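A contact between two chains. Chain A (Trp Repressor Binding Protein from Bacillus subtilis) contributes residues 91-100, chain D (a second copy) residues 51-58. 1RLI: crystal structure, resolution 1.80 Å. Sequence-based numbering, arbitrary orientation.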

# COMPACT_ATOMS: atom_id res chain seq x y z
N LYS A 91 -1.42 -14.21 13.73
CA LYS A 91 -2.39 -13.13 13.94
C LYS A 91 -2.95 -13.21 15.36
O LYS A 91 -2.97 -12.20 16.06
CB LYS A 91 -3.53 -13.25 12.92
CG LYS A 91 -4.73 -12.30 13.18
CD LYS A 91 -4.30 -10.84 13.25
CE LYS A 91 -5.53 -9.92 13.11
NZ LYS A 91 -5.14 -8.52 13.37
N LEU A 92 -3.38 -14.40 15.79
CA LEU A 92 -3.93 -14.54 17.14
C LEU A 92 -2.90 -14.19 18.23
O LEU A 92 -3.25 -13.64 19.28
CB LEU A 92 -4.45 -15.95 17.37
CG LEU A 92 -5.69 -16.34 16.55
CD1 LEU A 92 -6.16 -17.72 16.98
CD2 LEU A 92 -6.80 -15.32 16.73
N PHE A 93 -1.64 -14.49 17.96
CA PHE A 93 -0.54 -14.23 18.91
C PHE A 93 -0.27 -12.72 19.06
O PHE A 93 -0.20 -12.19 20.18
CB PHE A 93 0.73 -14.93 18.43
CG PHE A 93 1.95 -14.60 19.25
CD1 PHE A 93 2.08 -15.09 20.56
CD2 PHE A 93 2.95 -13.80 18.73
CE1 PHE A 93 3.21 -14.77 21.32
CE2 PHE A 93 4.09 -13.47 19.49
CZ PHE A 93 4.20 -13.97 20.79
N ILE A 94 -0.11 -12.02 17.94
CA ILE A 94 0.12 -10.59 18.01
C ILE A 94 -1.12 -9.88 18.58
O ILE A 94 -0.99 -8.92 19.34
CB ILE A 94 0.48 -10.02 16.61
CG1 ILE A 94 1.88 -10.51 16.22
CG2 ILE A 94 0.37 -8.48 16.61
CD1 ILE A 94 2.21 -10.26 14.73
N ASP A 95 -2.32 -10.36 18.24
CA ASP A 95 -3.53 -9.71 18.76
C ASP A 95 -3.53 -9.76 20.28
O ASP A 95 -3.95 -8.81 20.94
CB ASP A 95 -4.80 -10.40 18.24
CG ASP A 95 -5.22 -9.90 16.87
OD1 ASP A 95 -4.55 -9.01 16.31
OD2 ASP A 95 -6.25 -10.41 16.36
N ARG A 96 -3.04 -10.87 20.83
CA ARG A 96 -3.01 -11.03 22.28
C ARG A 96 -2.07 -10.05 22.97
O ARG A 96 -2.15 -9.88 24.19
CB ARG A 96 -2.66 -12.47 22.62
CG ARG A 96 -2.99 -12.85 24.06
CD ARG A 96 -3.10 -14.34 24.17
NE ARG A 96 -3.21 -14.75 25.56
CZ ARG A 96 -3.25 -16.00 25.96
NH1 ARG A 96 -3.20 -16.99 25.07
NH2 ARG A 96 -3.30 -16.27 27.26
N TRP A 97 -1.19 -9.39 22.21
CA TRP A 97 -0.30 -8.40 22.80
C TRP A 97 -1.14 -7.30 23.46
O TRP A 97 -0.68 -6.62 24.38
CB TRP A 97 0.63 -7.76 21.76
CG TRP A 97 1.72 -8.65 21.24
CD1 TRP A 97 1.95 -9.96 21.56
CD2 TRP A 97 2.72 -8.30 20.27
NE1 TRP A 97 3.03 -10.44 20.86
CE2 TRP A 97 3.52 -9.44 20.06
CE3 TRP A 97 3.01 -7.12 19.56
CZ2 TRP A 97 4.60 -9.45 19.16
CZ3 TRP A 97 4.08 -7.13 18.67
CH2 TRP A 97 4.86 -8.29 18.48
N SER A 98 -2.37 -7.14 22.98
CA SER A 98 -3.25 -6.13 23.57
C SER A 98 -3.50 -6.50 25.03
O SER A 98 -3.61 -5.62 25.89
CB SER A 98 -4.58 -6.08 22.82
OG SER A 98 -4.42 -5.43 21.57
N GLN A 99 -3.62 -7.79 25.31
CA GLN A 99 -3.85 -8.22 26.68
C GLN A 99 -2.57 -8.03 27.47
O GLN A 99 -2.59 -7.58 28.64
CB GLN A 99 -4.26 -9.70 26.72
CG GLN A 99 -5.72 -9.97 26.33
CD GLN A 99 -6.72 -9.31 27.28
OE1 GLN A 99 -6.76 -9.62 28.47
NE2 GLN A 99 -7.52 -8.39 26.75
N THR A 100 -1.44 -8.34 26.84
CA THR A 100 -0.16 -8.22 27.54
C THR A 100 0.18 -6.77 27.87
O THR A 100 0.80 -6.49 28.91
CB THR A 100 0.96 -8.90 26.73
OG1 THR A 100 0.55 -10.22 26.41
CG2 THR A 100 2.26 -8.98 27.56
N ALA D 51 -10.87 -5.97 26.35
CA ALA D 51 -11.09 -7.39 26.08
C ALA D 51 -10.44 -7.83 24.77
O ALA D 51 -10.23 -9.03 24.54
CB ALA D 51 -12.59 -7.67 26.03
N GLN D 52 -10.13 -6.87 23.90
CA GLN D 52 -9.49 -7.16 22.63
C GLN D 52 -8.34 -8.15 22.85
O GLN D 52 -7.44 -7.89 23.63
CB GLN D 52 -8.97 -5.87 21.99
CG GLN D 52 -8.09 -6.09 20.76
CD GLN D 52 -7.43 -4.81 20.26
OE1 GLN D 52 -6.47 -4.85 19.49
NE2 GLN D 52 -7.96 -3.66 20.69
N GLY D 53 -8.40 -9.30 22.17
CA GLY D 53 -7.36 -10.30 22.33
C GLY D 53 -7.61 -11.26 23.49
O GLY D 53 -6.79 -12.14 23.76
N GLY D 54 -8.74 -11.09 24.17
CA GLY D 54 -9.08 -11.97 25.28
C GLY D 54 -9.97 -13.13 24.87
O GLY D 54 -10.40 -13.93 25.70
N PHE D 55 -10.25 -13.21 23.57
CA PHE D 55 -11.09 -14.27 23.05
C PHE D 55 -10.38 -15.19 22.08
O PHE D 55 -9.23 -14.97 21.69
CB PHE D 55 -12.31 -13.69 22.32
CG PHE D 55 -13.15 -12.78 23.16
CD1 PHE D 55 -12.76 -11.47 23.40
CD2 PHE D 55 -14.36 -13.23 23.70
CE1 PHE D 55 -13.55 -10.62 24.18
CE2 PHE D 55 -15.15 -12.38 24.48
CZ PHE D 55 -14.74 -11.08 24.72
N ARG D 56 -11.11 -16.23 21.71
CA ARG D 56 -10.67 -17.23 20.74
C ARG D 56 -11.87 -17.38 19.82
O ARG D 56 -13.00 -17.54 20.29
CB ARG D 56 -10.39 -18.55 21.45
CG ARG D 56 -10.30 -19.76 20.52
CD ARG D 56 -10.54 -21.05 21.31
NE ARG D 56 -11.89 -21.11 21.85
CZ ARG D 56 -12.29 -21.97 22.78
NH1 ARG D 56 -11.44 -22.85 23.28
NH2 ARG D 56 -13.55 -21.94 23.22
N PRO D 57 -11.67 -17.30 18.50
CA PRO D 57 -12.81 -17.46 17.60
C PRO D 57 -13.43 -18.86 17.71
O PRO D 57 -12.73 -19.85 17.94
CB PRO D 57 -12.21 -17.23 16.21
CG PRO D 57 -11.05 -16.28 16.50
CD PRO D 57 -10.47 -16.88 17.76
N VAL D 58 -14.75 -18.91 17.52
CA VAL D 58 -15.50 -20.15 17.55
C VAL D 58 -16.09 -20.31 16.16
O VAL D 58 -16.80 -19.43 15.69
CB VAL D 58 -16.67 -20.08 18.57
CG1 VAL D 58 -17.49 -21.38 18.53
CG2 VAL D 58 -16.11 -19.82 19.97

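Tight turns often serve as contact surfaces between protein subunits, because a glycine at the apex lets the backbone itself approach a neighbouring helix. The contact between two copies of the Trp repressor binding protein from Bacillus subtilis is a compact example. Chain A offers a largely helical stretch, 91-100; chain D offers a type II beta turn running from A51(D) to G54(D), followed by a short strand that begins at F55(D). Together the two stretches bury 351 Å².

The backbone arrangement centres on G53(D). Its CA lies 4.4 Å from the CA of R96(A), the nearest such approach across the contact, and 4.0 Å from the carbonyl O of D95(A). With phi/psi of 87/2, the residue adopts the conformation that a type II turn requires at its third position, where a side chain would be jammed against the preceding carbonyl. The partner imposes a second restriction: an ideal CB would point toward chain A and sit 2.7 Å from D95(A) O, a clash. The fold of the turn and the fit of the interface thus favour glycine for separate reasons. The turn is closed internally by G54(D) N donating to A51(D) O at 2.6 Å.

Polar pairing across the contact comes from consecutive helical residues whose CA-to-CB bonds both point toward chain D. Q99(A) supplies the better-defined bond: its NE2 donates to the backbone O of Q52(D) at 3.2 Å, with a nearly straight N-H...O angle of 174°. The side-chain amide thereby engages a peptide carbonyl within the turn. S98(A) OG lies 3.0 Å from OE1 of Q52(D) in a weak hydrogen bond, which is not settled because the hydroxyl proton has another acceptor within reach. Q52(D) starts sideways, but its extended side chain, with chi1 and chi2 both t, brings its end nearer to the helix. The residue therefore meets chain A through both its backbone and its side chain.

Van der Waals packing fills in around these bonds. The aliphatic part of Q99(A) rests on the turn, its CG 3.5 Å from G53(D) O, while R96(A) CG lies 3.9 Å from that same oxygen. Farther along, L92(A) CD2 meets P57(D) CD at 4.1 Å, an apolar contact between a leucine methyl and the ring of a proline. Behind this surface, K91(A) NZ forms a salt bridge with D95(A) OD1 at 3.0 Å, pairing opposite charges one helical turn apart within chain A.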